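Local coordinates for CBS domain protein (Porphyromonas gingivalis, PDB 2NQW) that is of unknown function but, as the transporter-associated domain of a CBS-domain membrane protein of the CorC/HlyC type, may take part in binding flavin adenine dinucleotide, at residues 73-78 with 88-93; 16-21 with 84-89. All blocks are in the same frame, centred on the assembly; numbering follows the deposited sequence. Where two conformers were deposited one is given.

How the contacts relate
Both contacts belong to one antiparallel sheet and share strand 84-89, which has strand 72-79 along one edge (contact 1) and strand 17-20 along the other (contact 2). Their centres lie about 7 Å apart, and Lys88 and Ile89 serve in both. Along the chain, 16-21 comes first; three helices and strand 66-69 follow before 73-78, and a short turn then brings in the shared strand. Contact 1 is therefore local, a hairpin, whereas contact 2 joins residues more than 60 positions apart. The last strand thus fills the middle of the sheet and ties the two ends of the transporter-associated domain together.

Contact 1: 73-78 with 88-93; sequences RFQVTQ and KIFPFE
Arg73 and Phe90 lie side by side and point the same way, the aliphatic part of the arginine passing over one face of the ring. With CG anti to the backbone N (chi1 -176°) and the chain extended to NE, Arg73 sets CD 4.0 Å from the centroid of the Phe90 ring, a CH-pi contact. The guanidinium, turned 77° from the ring plane, has CZ 5.8 Å from the centroid, so any cation-pi attraction is at most weak. Lys88 covers the opposite face with CE over the centre, and its ammonium makes a cation-pi contact with the ring. At the ring's edge Gln75 OE1 stands 3.6 Å from Phe90 CZ, and a water links this oxygen to Lys88 NZ. The Thr77 and Lys88 side chains cross at about a right angle, with Thr77 CG2 3.8 Å from Lys88 CB.

Below this layer the backbone bonds fix the register: Phe90 N reaches Arg73 O at 3.0 Å and almost straight (173°), and Gln75 and Lys88 exchange N-H...O bonds both ways. On the other sheet face Phe74 and Ile89 run alongside, CD1 to CG1 3.9 Å, both buried and apolar, as suits the face that the helices cover; Phe74 packs on helix 49-57. This is an antiparallel beta hairpin, and farther along it Thr77 and Gln78 both face Glu86 in a classic beta bulge.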
ATOM      1  N   ARG A  73      -4.487   4.016  -5.448  1.00  8.47           N
ATOM      2  CA  ARG A  73      -4.925   4.796  -4.303  1.00  9.73           C
ATOM      3  C   ARG A  73      -4.870   3.878  -3.087  1.00  9.18           C
ATOM      4  O   ARG A  73      -5.316   2.713  -3.149  1.00  9.38           O
ATOM      5  CB  ARG A  73      -6.358   5.302  -4.509  1.00 10.48           C
ATOM      6  CG  ARG A  73      -6.842   6.204  -3.378  1.00 14.75           C
ATOM      7  CD  ARG A  73      -8.328   6.650  -3.639  1.00 17.61           C
ATOM      8  NE  ARG A  73      -8.818   7.510  -2.557  1.00 26.83           N
ATOM      9  CZ  ARG A  73      -8.549   8.807  -2.467  1.00 30.12           C
ATOM     10  NH1 ARG A  73      -7.817   9.387  -3.414  1.00 32.80           N
ATOM     11  NH2 ARG A  73      -9.011   9.518  -1.430  1.00 30.40           N
ATOM     12  N   PHE A  74      -4.318   4.408  -1.999  1.00  8.35           N
ATOM     13  CA  PHE A  74      -4.096   3.638  -0.775  1.00  8.72           C
ATOM     14  C   PHE A  74      -4.855   4.272   0.371  1.00  8.47           C
ATOM     15  O   PHE A  74      -4.992   5.505   0.424  1.00  9.24           O
ATOM     16  CB  PHE A  74      -2.608   3.736  -0.398  1.00  8.73           C
ATOM     17  CG  PHE A  74      -1.665   3.298  -1.500  1.00  9.15           C
ATOM     18  CD1 PHE A  74      -1.597   1.965  -1.878  1.00  9.41           C
ATOM     19  CD2 PHE A  74      -0.855   4.208  -2.175  1.00 11.69           C
ATOM     20  CE1 PHE A  74      -0.754   1.554  -2.898  1.00  9.68           C
ATOM     21  CE2 PHE A  74       0.018   3.787  -3.209  1.00 10.78           C
ATOM     22  CZ  PHE A  74       0.071   2.440  -3.538  1.00  9.08           C
ATOM     23  N   GLN A  75      -5.350   3.454   1.295  1.00  8.56           N
ATOM     24  CA  GLN A  75      -5.983   4.000   2.483  1.00  8.93           C
ATOM     25  C   GLN A  75      -5.516   3.175   3.694  1.00  8.29           C
ATOM     26  O   GLN A  75      -5.484   1.936   3.653  1.00  8.79           O
ATOM     27  CB  GLN A  75      -7.508   3.903   2.367  1.00  9.62           C
ATOM     28  CG  GLN A  75      -8.274   4.426   3.600  1.00 12.09           C
ATOM     29  CD  GLN A  75      -9.772   4.357   3.354  1.00 14.60           C
ATOM     30  OE1 GLN A  75     -10.223   4.500   2.213  1.00 20.31           O
ATOM     31  NE2 GLN A  75     -10.540   4.209   4.404  1.00 17.90           N
ATOM     32  N   VAL A  76      -5.147   3.878   4.777  1.00  8.50           N
ATOM     33  CA  VAL A  76      -4.787   3.160   6.020  1.00  8.74           C
ATOM     34  C   VAL A  76      -6.099   2.717   6.647  1.00  9.35           C
ATOM     35  O   VAL A  76      -6.881   3.557   7.091  1.00 10.27           O
ATOM     36  CB  VAL A  76      -4.007   4.063   6.995  1.00  8.83           C
ATOM     37  CG1 VAL A  76      -3.791   3.361   8.331  1.00 10.10           C
ATOM     38  CG2 VAL A  76      -2.683   4.418   6.377  1.00 10.83           C
ATOM     39  N   THR A  77      -6.323   1.397   6.709  1.00  9.32           N
ATOM     40  CA  THR A  77      -7.583   0.912   7.276  1.00  9.81           C
ATOM     41  C   THR A  77      -7.425   0.448   8.726  1.00 10.34           C
ATOM     42  O   THR A  77      -8.411   0.433   9.456  1.00 11.62           O
ATOM     43  CB  THR A  77      -8.141  -0.238   6.435  1.00 10.43           C
ATOM     44  OG1 THR A  77      -7.111  -1.225   6.279  1.00 11.96           O
ATOM     45  CG2 THR A  77      -8.618   0.307   5.069  1.00 11.78           C
ATOM     46  N   GLN A  78      -6.212   0.060   9.125  1.00  9.82           N
ATOM     47  CA  GLN A  78      -5.981  -0.348  10.528  1.00 10.07           C
ATOM     48  C   GLN A  78      -4.592   0.062  10.964  1.00  9.79           C
ATOM     49  O   GLN A  78      -3.635  -0.008  10.172  1.00 10.55           O
ATOM     50  CB  GLN A  78      -6.098  -1.862  10.701  1.00 11.46           C
ATOM     51  CG  GLN A  78      -7.479  -2.415  10.365  1.00 13.04           C
ATOM     52  CD  GLN A  78      -7.578  -3.867  10.771  1.00 16.17           C
ATOM     53  OE1 GLN A  78      -7.390  -4.209  11.958  1.00 19.06           O
ATOM     54  NE2 GLN A  78      -7.864  -4.723   9.815  1.00 18.60           N
ATOM     55  N   LYS A  88      -5.587  -0.610   2.421  1.00  8.51           N
ATOM     56  CA  LYS A  88      -6.429  -0.917   1.268  1.00  8.66           C
ATOM     57  C   LYS A  88      -5.791  -0.368   0.006  1.00  9.13           C
ATOM     58  O   LYS A  88      -5.375   0.802  -0.023  1.00  9.02           O
ATOM     59  CB  LYS A  88      -7.794  -0.263   1.455  1.00  9.37           C
ATOM     60  CG  LYS A  88      -8.668  -0.363   0.226  1.00  9.96           C
ATOM     61  CD  LYS A  88     -10.095   0.147   0.542  1.00 13.34           C
ATOM     62  CE  LYS A  88     -10.891   0.229  -0.764  1.00 13.94           C
ATOM     63  NZ  LYS A  88     -12.304   0.677  -0.485  1.00 15.07           N
ATOM     64  N   ILE A  89      -5.743  -1.213  -1.040  1.00  8.81           N
ATOM     65  CA  ILE A  89      -5.394  -0.751  -2.397  1.00  8.79           C
ATOM     66  C   ILE A  89      -6.715  -0.778  -3.176  1.00  9.26           C
ATOM     67  O   ILE A  89      -7.380  -1.828  -3.252  1.00  9.99           O
ATOM     68  CB  ILE A  89      -4.314  -1.655  -3.041  1.00  9.47           C
ATOM     69  CG1 ILE A  89      -3.045  -1.647  -2.192  1.00 10.16           C
ATOM     70  CG2 ILE A  89      -4.078  -1.205  -4.488  1.00 10.53           C
ATOM     71  CD1 ILE A  89      -1.918  -2.544  -2.721  1.00 11.00           C
ATOM     72  N   PHE A  90      -7.116   0.383  -3.693  1.00  9.74           N
ATOM     73  CA  PHE A  90      -8.373   0.468  -4.428  1.00  9.94           C
ATOM     74  C   PHE A  90      -8.267  -0.279  -5.756  1.00 10.21           C
ATOM     75  O   PHE A  90      -7.164  -0.584  -6.232  1.00 10.07           O
ATOM     76  CB  PHE A  90      -8.714   1.949  -4.659  1.00 10.75           C
ATOM     77  CG  PHE A  90      -9.368   2.623  -3.482  1.00 11.71           C
ATOM     78  CD1 PHE A  90     -10.724   2.910  -3.499  1.00 15.44           C
ATOM     79  CD2 PHE A  90      -8.615   2.941  -2.355  1.00 12.71           C
ATOM     80  CE1 PHE A  90     -11.342   3.529  -2.397  1.00 17.84           C
ATOM     81  CE2 PHE A  90      -9.196   3.567  -1.255  1.00 14.20           C
ATOM     82  CZ  PHE A  90     -10.570   3.855  -1.279  1.00 17.15           C
ATOM     83  N   PRO A  91      -9.421  -0.566  -6.380  1.00 11.05           N
ATOM     84  CA  PRO A  91      -9.325  -1.200  -7.704  1.00 11.46           C
ATOM     85  C   PRO A  91      -8.557  -0.280  -8.649  1.00 12.01           C
ATOM     86  O   PRO A  91      -8.728   0.953  -8.571  1.00 13.66           O
ATOM     87  CB  PRO A  91     -10.789  -1.312  -8.155  1.00 13.02           C
ATOM     88  CG  PRO A  91     -11.620  -1.141  -6.862  1.00 12.35           C
ATOM     89  CD  PRO A  91     -10.805  -0.253  -5.983  1.00 12.32           C
ATOM     90  N   PHE A  92      -7.769  -0.844  -9.563  1.00 11.61           N
ATOM     91  CA  PHE A  92      -6.986  -0.008 -10.485  1.00 11.73           C
ATOM     92  C   PHE A  92      -7.085  -0.564 -11.898  1.00 12.56           C
ATOM     93  O   PHE A  92      -7.276  -1.780 -12.116  1.00 13.19           O
ATOM     94  CB  PHE A  92      -5.514   0.114 -10.024  1.00 11.47           C
ATOM     95  CG  PHE A  92      -4.851  -1.193  -9.796  1.00 10.77           C
ATOM     96  CD1 PHE A  92      -4.142  -1.810 -10.843  1.00 11.24           C
ATOM     97  CD2 PHE A  92      -4.912  -1.827  -8.551  1.00 10.97           C
ATOM     98  CE1 PHE A  92      -3.549  -3.045 -10.653  1.00 11.41           C
ATOM     99  CE2 PHE A  92      -4.317  -3.069  -8.371  1.00 12.01           C
ATOM    100  CZ  PHE A  92      -3.631  -3.663  -9.411  1.00 10.74           C
ATOM    101  N   GLU A  93      -7.017   0.309 -12.886  0.50 13.83           N
ATOM    102  CA  GLU A  93      -6.948  -0.160 -14.268  0.50 14.97           C
ATOM    103  C   GLU A  93      -5.478  -0.102 -14.723  0.50 14.49           C
ATOM    104  O   GLU A  93      -4.574   0.247 -13.952  0.50 15.10           O
ATOM    105  CB  GLU A  93      -7.865   0.674 -15.193  0.50 14.57           C
ATOM    106  CG  GLU A  93      -9.389   0.377 -15.104  0.50 17.81           C
ATOM    107  CD  GLU A  93     -10.217   1.200 -16.137  0.50 17.56           C
ATOM    108  OE1 GLU A  93     -10.611   0.622 -17.168  0.50 22.42           O
ATOM    109  OE2 GLU A  93     -10.462   2.408 -15.904  0.50 20.23           O
ATOM    110  OXT GLU A  93      -5.149  -0.425 -15.866  0.50 15.16           O
TER
HETATM  111  O   HOH W   1      -5.603   1.589  -6.468  1.00 14.27           O
HETATM  112  O   HOH W   2     -12.408   2.819   1.443  1.00 21.73           O

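Contact 2: 16-21 with 84-89; sequences SYLFEG and IIEIKI
Phe19 and Ile87 form a hydrogen-bonded antiparallel pair, Phe19 N meeting Ile87 O at 2.8 Å and nearly straight (176°), with Ile87 N returning a bond to Phe19 O. Tyr17 and Ile89 repeat the exchange two residues away. At the far end Gly21 N bonds Ile85 O at 3.0 Å from above the carbonyl plane, 76° out of it; lacking a side chain, Gly21 fits closely there, its CA 3.9 Å from Ile84 O.

Glu86 OE1 is held by Thr77 OG1 and Gln78 NE2 of the adjoining strand. With CG anti to the backbone N (chi1 -172°) and the chain extended beyond it, Glu86 brings this steadied carboxylate against Leu18, OE2 3.7 Å from Leu18 CD1. Leu18 CD2 meets both Glu86 OE1 and, at 3.9 Å, Lys88 CB, so the leucine lies between the carboxylate and the lysine's aliphatic chain.

On the other face Phe19 CD2 touches Ile89 CD1 at 3.8 Å, the two side chains crossing obliquely. Both also meet Leu32 of helix 25-32, and Phe19 stacks on Phe9: bulky apolar groups suit this buried side. This is an alpha+beta fold, a five-stranded antiparallel sheet with helices on one face, here the transporter-associated (CorC_HlyC) domain.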
ATOM      1  N   SER A  16     -11.044  -4.415  -4.908  1.00 11.13           N
ATOM      2  CA  SER A  16      -9.958  -3.850  -4.093  1.00  9.82           C
ATOM      3  C   SER A  16      -9.235  -4.955  -3.330  1.00  9.49           C
ATOM      4  O   SER A  16      -9.603  -6.152  -3.403  1.00  9.68           O
ATOM      5  CB  SER A  16     -10.529  -2.809  -3.118  1.00 11.10           C
ATOM      6  OG  SER A  16     -11.294  -3.415  -2.100  1.00 13.16           O
ATOM      7  N   TYR A  17      -8.189  -4.550  -2.606  1.00  8.94           N
ATOM      8  CA  TYR A  17      -7.364  -5.483  -1.858  1.00  9.42           C
ATOM      9  C   TYR A  17      -7.098  -4.921  -0.483  1.00  9.19           C
ATOM     10  O   TYR A  17      -6.998  -3.718  -0.311  1.00 11.21           O
ATOM     11  CB  TYR A  17      -6.004  -5.707  -2.578  1.00  9.35           C
ATOM     12  CG  TYR A  17      -6.200  -6.139  -4.003  1.00  9.24           C
ATOM     13  CD1 TYR A  17      -6.556  -7.458  -4.301  1.00  8.76           C
ATOM     14  CD2 TYR A  17      -6.124  -5.216  -5.031  1.00  9.12           C
ATOM     15  CE1 TYR A  17      -6.792  -7.861  -5.609  1.00  9.78           C
ATOM     16  CE2 TYR A  17      -6.385  -5.586  -6.345  1.00 10.35           C
ATOM     17  CZ  TYR A  17      -6.720  -6.911  -6.619  1.00 10.05           C
ATOM     18  OH  TYR A  17      -6.960  -7.323  -7.923  1.00 12.29           O
ATOM     19  N   LEU A  18      -6.908  -5.804   0.478  1.00  9.90           N
ATOM     20  CA  LEU A  18      -6.377  -5.397   1.799  1.00 10.20           C
ATOM     21  C   LEU A  18      -5.037  -6.089   1.982  1.00  9.96           C
ATOM     22  O   LEU A  18      -4.959  -7.327   1.841  1.00 12.00           O
ATOM     23  CB  LEU A  18      -7.314  -5.803   2.926  1.00 10.53           C
ATOM     24  CG  LEU A  18      -8.669  -5.144   2.904  1.00 11.65           C
ATOM     25  CD1 LEU A  18      -9.580  -5.761   3.981  1.00 13.46           C
ATOM     26  CD2 LEU A  18      -8.498  -3.639   3.197  1.00 13.93           C
ATOM     27  N   PHE A  19      -3.988  -5.303   2.269  1.00  9.77           N
ATOM     28  CA  PHE A  19      -2.641  -5.857   2.494  1.00  9.66           C
ATOM     29  C   PHE A  19      -2.168  -5.534   3.891  1.00  9.52           C
ATOM     30  O   PHE A  19      -2.408  -4.418   4.398  1.00 10.19           O
ATOM     31  CB  PHE A  19      -1.638  -5.223   1.513  1.00 10.28           C
ATOM     32  CG  PHE A  19      -1.529  -5.948   0.202  1.00  9.70           C
ATOM     33  CD1 PHE A  19      -0.518  -6.888   0.004  1.00 10.68           C
ATOM     34  CD2 PHE A  19      -2.452  -5.735  -0.813  1.00 10.63           C
ATOM     35  CE1 PHE A  19      -0.422  -7.604  -1.220  1.00 11.68           C
ATOM     36  CE2 PHE A  19      -2.371  -6.439  -2.020  1.00 10.55           C
ATOM     37  CZ  PHE A  19      -1.339  -7.369  -2.217  1.00 10.65           C
ATOM     38  N   GLU A  20      -1.389  -6.442   4.465  1.00 10.09           N
ATOM     39  CA  GLU A  20      -0.625  -6.108   5.661  1.00 11.42           C
ATOM     40  C   GLU A  20       0.313  -4.939   5.339  1.00 10.59           C
ATOM     41  O   GLU A  20       0.958  -4.920   4.278  1.00 10.88           O
ATOM     42  CB  GLU A  20       0.185  -7.328   6.128  1.00 12.47           C
ATOM     43  CG  GLU A  20      -0.691  -8.477   6.571  1.00 14.70           C
ATOM     44  CD  GLU A  20       0.092  -9.741   6.935  1.00 18.07           C
ATOM     45  OE1 GLU A  20       1.295  -9.845   6.631  1.00 21.87           O
ATOM     46  OE2 GLU A  20      -0.545 -10.665   7.490  1.00 25.53           O
ATOM     47  N   GLY A  21       0.450  -3.990   6.272  1.00 10.99           N
ATOM     48  CA  GLY A  21       1.304  -2.825   5.994  1.00 12.17           C
ATOM     49  C   GLY A  21       2.767  -3.187   5.785  1.00 11.58           C
ATOM     50  O   GLY A  21       3.473  -2.534   5.007  1.00 12.62           O
ATOM     51  N   ILE A  84       1.132   1.370  10.943  1.00 11.03           N
ATOM     52  CA  ILE A  84       0.152   0.936   9.952  1.00 10.80           C
ATOM     53  C   ILE A  84       0.188  -0.576   9.837  1.00 11.58           C
ATOM     54  O   ILE A  84       1.244  -1.142   9.518  1.00 13.66           O
ATOM     55  CB  ILE A  84       0.517   1.520   8.576  1.00 10.98           C
ATOM     56  CG1 ILE A  84       0.388   3.055   8.587  1.00 11.00           C
ATOM     57  CG2 ILE A  84      -0.418   0.927   7.514  1.00 12.08           C
ATOM     58  CD1 ILE A  84       1.062   3.709   7.353  1.00 11.34           C
ATOM     59  N   ILE A  85      -0.940  -1.234  10.101  1.00 10.80           N
ATOM     60  CA  ILE A  85      -0.999  -2.687   9.994  1.00 12.38           C
ATOM     61  C   ILE A  85      -1.843  -3.173   8.810  1.00 10.93           C
ATOM     62  O   ILE A  85      -1.659  -4.317   8.402  1.00 11.46           O
ATOM     63  CB  ILE A  85      -1.379  -3.358  11.298  1.00 12.93           C
ATOM     64  CG1 ILE A  85      -2.820  -3.075  11.683  1.00 13.37           C
ATOM     65  CG2 ILE A  85      -0.380  -2.977  12.415  1.00 15.23           C
ATOM     66  CD1 ILE A  85      -3.244  -3.775  13.029  1.00 15.39           C
ATOM     67  N   GLU A  86      -2.722  -2.331   8.252  1.00 10.49           N
ATOM     68  CA  GLU A  86      -3.438  -2.752   7.046  1.00  9.83           C
ATOM     69  C   GLU A  86      -3.639  -1.539   6.161  1.00  8.95           C
ATOM     70  O   GLU A  86      -4.000  -0.458   6.644  1.00  9.58           O
ATOM     71  CB  GLU A  86      -4.789  -3.347   7.395  1.00 10.71           C
ATOM     72  CG  GLU A  86      -5.512  -3.990   6.183  1.00 11.79           C
ATOM     73  CD  GLU A  86      -6.845  -4.555   6.626  1.00 13.79           C
ATOM     74  OE1 GLU A  86      -7.744  -3.753   6.951  1.00 14.75           O
ATOM     75  OE2 GLU A  86      -7.005  -5.800   6.643  1.00 15.42           O
ATOM     76  N   ILE A  87      -3.392  -1.765   4.868  1.00  9.31           N
ATOM     77  CA  ILE A  87      -3.641  -0.780   3.838  1.00  9.58           C
ATOM     78  C   ILE A  87      -4.565  -1.384   2.785  1.00  8.58           C
ATOM     79  O   ILE A  87      -4.338  -2.517   2.311  1.00  9.61           O
ATOM     80  CB  ILE A  87      -2.312  -0.310   3.192  1.00  9.86           C
ATOM     81  CG1 ILE A  87      -1.581   0.619   4.179  1.00 12.53           C
ATOM     82  CG2 ILE A  87      -2.530   0.425   1.855  1.00 10.81           C
ATOM     83  CD1 ILE A  87      -0.125   0.927   3.802  1.00 13.28           C
ATOM     84  N   LYS A  88      -5.587  -0.610   2.421  1.00  8.51           N
ATOM     85  CA  LYS A  88      -6.429  -0.917   1.268  1.00  8.66           C
ATOM     86  C   LYS A  88      -5.791  -0.368   0.006  1.00  9.13           C
ATOM     87  O   LYS A  88      -5.375   0.802  -0.023  1.00  9.02           O
ATOM     88  CB  LYS A  88      -7.794  -0.263   1.455  1.00  9.37           C
ATOM     89  CG  LYS A  88      -8.668  -0.363   0.226  1.00  9.96           C
ATOM     90  CD  LYS A  88     -10.095   0.147   0.542  1.00 13.34           C
ATOM     91  CE  LYS A  88     -10.891   0.229  -0.764  1.00 13.94           C
ATOM     92  NZ  LYS A  88     -12.304   0.677  -0.485  1.00 15.07           N
ATOM     93  N   ILE A  89      -5.743  -1.213  -1.040  1.00  8.81           N
ATOM     94  CA  ILE A  89      -5.394  -0.751  -2.397  1.00  8.79           C
ATOM     95  C   ILE A  89      -6.715  -0.778  -3.176  1.00  9.26           C
ATOM     96  O   ILE A  89      -7.380  -1.828  -3.252  1.00  9.99           O
ATOM     97  CB  ILE A  89      -4.314  -1.655  -3.041  1.00  9.47           C
ATOM     98  CG1 ILE A  89      -3.045  -1.647  -2.192  1.00 10.16           C
ATOM     99  CG2 ILE A  89      -4.078  -1.205  -4.488  1.00 10.53           C
ATOM    100  CD1 ILE A  89      -1.918  -2.544  -2.721  1.00 11.00           C
TER